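PDB 1Z21: type 3 secretion system regulator YopR from Yersinia pestis, which may regulate assembly of the type III secretion injectisome by controlling secretion or polymerisation of the needle subunit YscF, and is involved in pathogenesis. Local coordinates for residues Glu58-Leu63 / Lys71-Ile76. Sequence-based numbering, arbitrary orientation.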
loop_
_atom_site.group_PDB
_atom_site.type_symbol
_atom_site.label_atom_id
_atom_site.label_comp_id
_atom_site.label_asym_id
_atom_site.label_seq_id
_atom_site.Cartn_x
_atom_site.Cartn_y
_atom_site.Cartn_z
ATOM N N GLU A 58 -4.725 10.905 -4.532
ATOM C CA GLU A 58 -5.684 10.158 -3.720
ATOM C C GLU A 58 -5.016 8.913 -3.132
ATOM O O GLU A 58 -5.160 8.622 -1.946
ATOM C CB GLU A 58 -6.902 9.757 -4.563
ATOM C CG GLU A 58 -7.809 10.937 -4.871
ATOM C CD GLU A 58 -8.952 10.591 -5.822
ATOM O OE1 GLU A 58 -9.082 9.415 -6.242
ATOM O OE2 GLU A 58 -9.740 11.517 -6.147
ATOM N N LEU A 59 -4.287 8.186 -3.970
ATOM C CA LEU A 59 -3.580 6.979 -3.540
ATOM C C LEU A 59 -2.575 7.292 -2.439
ATOM O O LEU A 59 -2.503 6.572 -1.436
ATOM C CB LEU A 59 -2.883 6.306 -4.724
ATOM C CG LEU A 59 -2.013 5.081 -4.416
ATOM C CD1 LEU A 59 -2.270 3.965 -5.418
ATOM C CD2 LEU A 59 -0.546 5.452 -4.396
ATOM N N ARG A 60 -1.817 8.370 -2.602
ATOM C CA ARG A 60 -0.825 8.757 -1.589
ATOM C C ARG A 60 -1.504 9.183 -0.289
ATOM O O ARG A 60 -1.001 8.899 0.783
ATOM C CB ARG A 60 0.100 9.838 -2.119
ATOM C CG ARG A 60 0.867 9.380 -3.342
ATOM C CD ARG A 60 1.993 10.278 -3.749
ATOM N NE ARG A 60 1.521 11.486 -4.414
ATOM C CZ ARG A 60 1.617 11.749 -5.718
ATOM N NH1 ARG A 60 2.143 10.888 -6.580
ATOM N NH2 ARG A 60 1.165 12.904 -6.172
ATOM N N SER A 61 -2.678 9.800 -0.400
ATOM C CA SER A 61 -3.460 10.205 0.765
ATOM C C SER A 61 -3.877 9.005 1.611
ATOM O O SER A 61 -3.799 9.046 2.844
ATOM C CB SER A 61 -4.698 10.985 0.332
ATOM O OG SER A 61 -5.448 11.311 1.469
ATOM N N VAL A 62 -4.301 7.937 0.938
ATOM C CA VAL A 62 -4.607 6.670 1.596
ATOM C C VAL A 62 -3.357 6.080 2.273
ATOM O O VAL A 62 -3.403 5.691 3.434
ATOM C CB VAL A 62 -5.225 5.635 0.626
ATOM C CG1 VAL A 62 -5.469 4.309 1.350
ATOM C CG2 VAL A 62 -6.538 6.156 0.030
ATOM N N LEU A 63 -2.236 6.024 1.564
ATOM C CA LEU A 63 -1.016 5.477 2.155
ATOM C C LEU A 63 -0.644 6.231 3.431
ATOM O O LEU A 63 -0.274 5.608 4.433
ATOM C CB LEU A 63 0.148 5.515 1.157
ATOM C CG LEU A 63 0.026 4.637 -0.096
ATOM C CD1 LEU A 63 1.246 4.812 -0.976
ATOM C CD2 LEU A 63 -0.174 3.161 0.237
ATOM N N LYS A 71 10.247 4.122 2.587
ATOM C CA LYS A 71 10.343 2.746 2.118
ATOM C C LYS A 71 9.162 1.876 2.564
ATOM O O LYS A 71 8.927 0.832 1.975
ATOM C CB LYS A 71 11.669 2.113 2.573
ATOM C CG LYS A 71 11.817 1.992 4.088
ATOM C CD LYS A 71 13.177 1.411 4.517
ATOM C CE LYS A 71 13.446 1.675 5.995
ATOM N NZ LYS A 71 14.128 0.516 6.653
ATOM N N ARG A 72 8.435 2.289 3.600
ATOM C CA ARG A 72 7.212 1.564 4.004
ATOM C C ARG A 72 6.157 1.576 2.910
ATOM O O ARG A 72 5.461 0.580 2.690
ATOM C CB ARG A 72 6.624 2.129 5.301
ATOM C CG ARG A 72 7.464 1.777 6.494
ATOM C CD ARG A 72 7.017 2.369 7.799
ATOM N NE ARG A 72 8.043 2.112 8.799
ATOM C CZ ARG A 72 7.884 2.249 10.094
ATOM N NH1 ARG A 72 6.739 2.653 10.592
ATOM N NH2 ARG A 72 8.893 1.974 10.903
ATOM N N TRP A 73 6.035 2.710 2.221
ATOM C CA TRP A 73 5.089 2.811 1.110
ATOM C C TRP A 73 5.377 1.775 0.019
ATOM O O TRP A 73 4.462 1.159 -0.501
ATOM C CB TRP A 73 5.108 4.220 0.511
ATOM C CG TRP A 73 4.375 5.256 1.314
ATOM C CD1 TRP A 73 3.984 5.170 2.612
ATOM C CD2 TRP A 73 3.963 6.547 0.859
ATOM N NE1 TRP A 73 3.343 6.321 2.998
ATOM C CE2 TRP A 73 3.304 7.181 1.933
ATOM C CE3 TRP A 73 4.051 7.222 -0.361
ATOM C CZ2 TRP A 73 2.765 8.466 1.831
ATOM C CZ3 TRP A 73 3.517 8.500 -0.454
ATOM C CH2 TRP A 73 2.883 9.101 0.625
ATOM N N GLU A 74 6.653 1.587 -0.314
ATOM C CA GLU A 74 7.059 0.658 -1.362
ATOM C C GLU A 74 6.699 -0.777 -0.996
ATOM O O GLU A 74 6.133 -1.489 -1.796
ATOM C CB GLU A 74 8.558 0.772 -1.621
ATOM C CG GLU A 74 8.949 2.081 -2.292
ATOM C CD GLU A 74 10.437 2.362 -2.237
ATOM O OE1 GLU A 74 11.174 1.635 -1.540
ATOM O OE2 GLU A 74 10.862 3.328 -2.894
ATOM N N ALA A 75 6.989 -1.172 0.240
ATOM C CA ALA A 75 6.641 -2.517 0.708
ATOM C C ALA A 75 5.142 -2.742 0.737
ATOM O O ALA A 75 4.656 -3.782 0.302
ATOM C CB ALA A 75 7.230 -2.750 2.091
ATOM N N ILE A 76 4.409 -1.773 1.274
ATOM C CA ILE A 76 2.962 -1.849 1.330
ATOM C C ILE A 76 2.362 -1.969 -0.071
ATOM O O ILE A 76 1.540 -2.833 -0.308
ATOM C CB ILE A 76 2.370 -0.648 2.107
ATOM C CG1 ILE A 76 2.718 -0.754 3.608
ATOM C CG2 ILE A 76 0.858 -0.532 1.884
ATOM C CD1 ILE A 76 1.978 -1.841 4.382
#
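Leu-63 lies against one face of the Trp-73 indole, a worked example of how a large ring can fill the angle between two consecutive helices; no hydrogen bond crosses between 58-63 and 71-76. The CB of Leu-63 sits 3.8 Å from the centroid of the five-membered ring of Trp-73, only 15° off its normal, a CH-pi contact over the pyrrole. From there the leucine runs obliquely across the indole: with CG beside the backbone N (chi1 -65°) and an extended chi2, its CD1 reaches the ring fusion, 3.7 Å from Trp-73 CD2. The other methyl, CD2, turns to the next helical turn and meets CG2 of Ile-76 at 4.2 Å, the two side chains passing in opposite directions.

At the far end of the benzo ring the aliphatic part of Arg-60 crosses the tryptophan at about a right angle; its CG is 4.0 Å from Trp-73 CZ3. A bend at chi3 then carries the guanidinium away to a salt bridge with Glu-103. The indole is also held by its polar atom: NE1 donates to the carbonyl O of Asp-67 in the connection between the helices, which should limit rotation of the ring, and Phe-69 meets it edge-to-face.

The axes of the two segments are inclined at 104° and approach no closer than 11.6 Å, a gap that the indole and the leucine bridge. This buried corner joins helix 52-66 to helix 71-82 within the five-helix core domain of YopR. Around it, Ile-76 touches helices 6-19 and 25-43, while Arg-60 also packs on Ile-106 of helix 94-107.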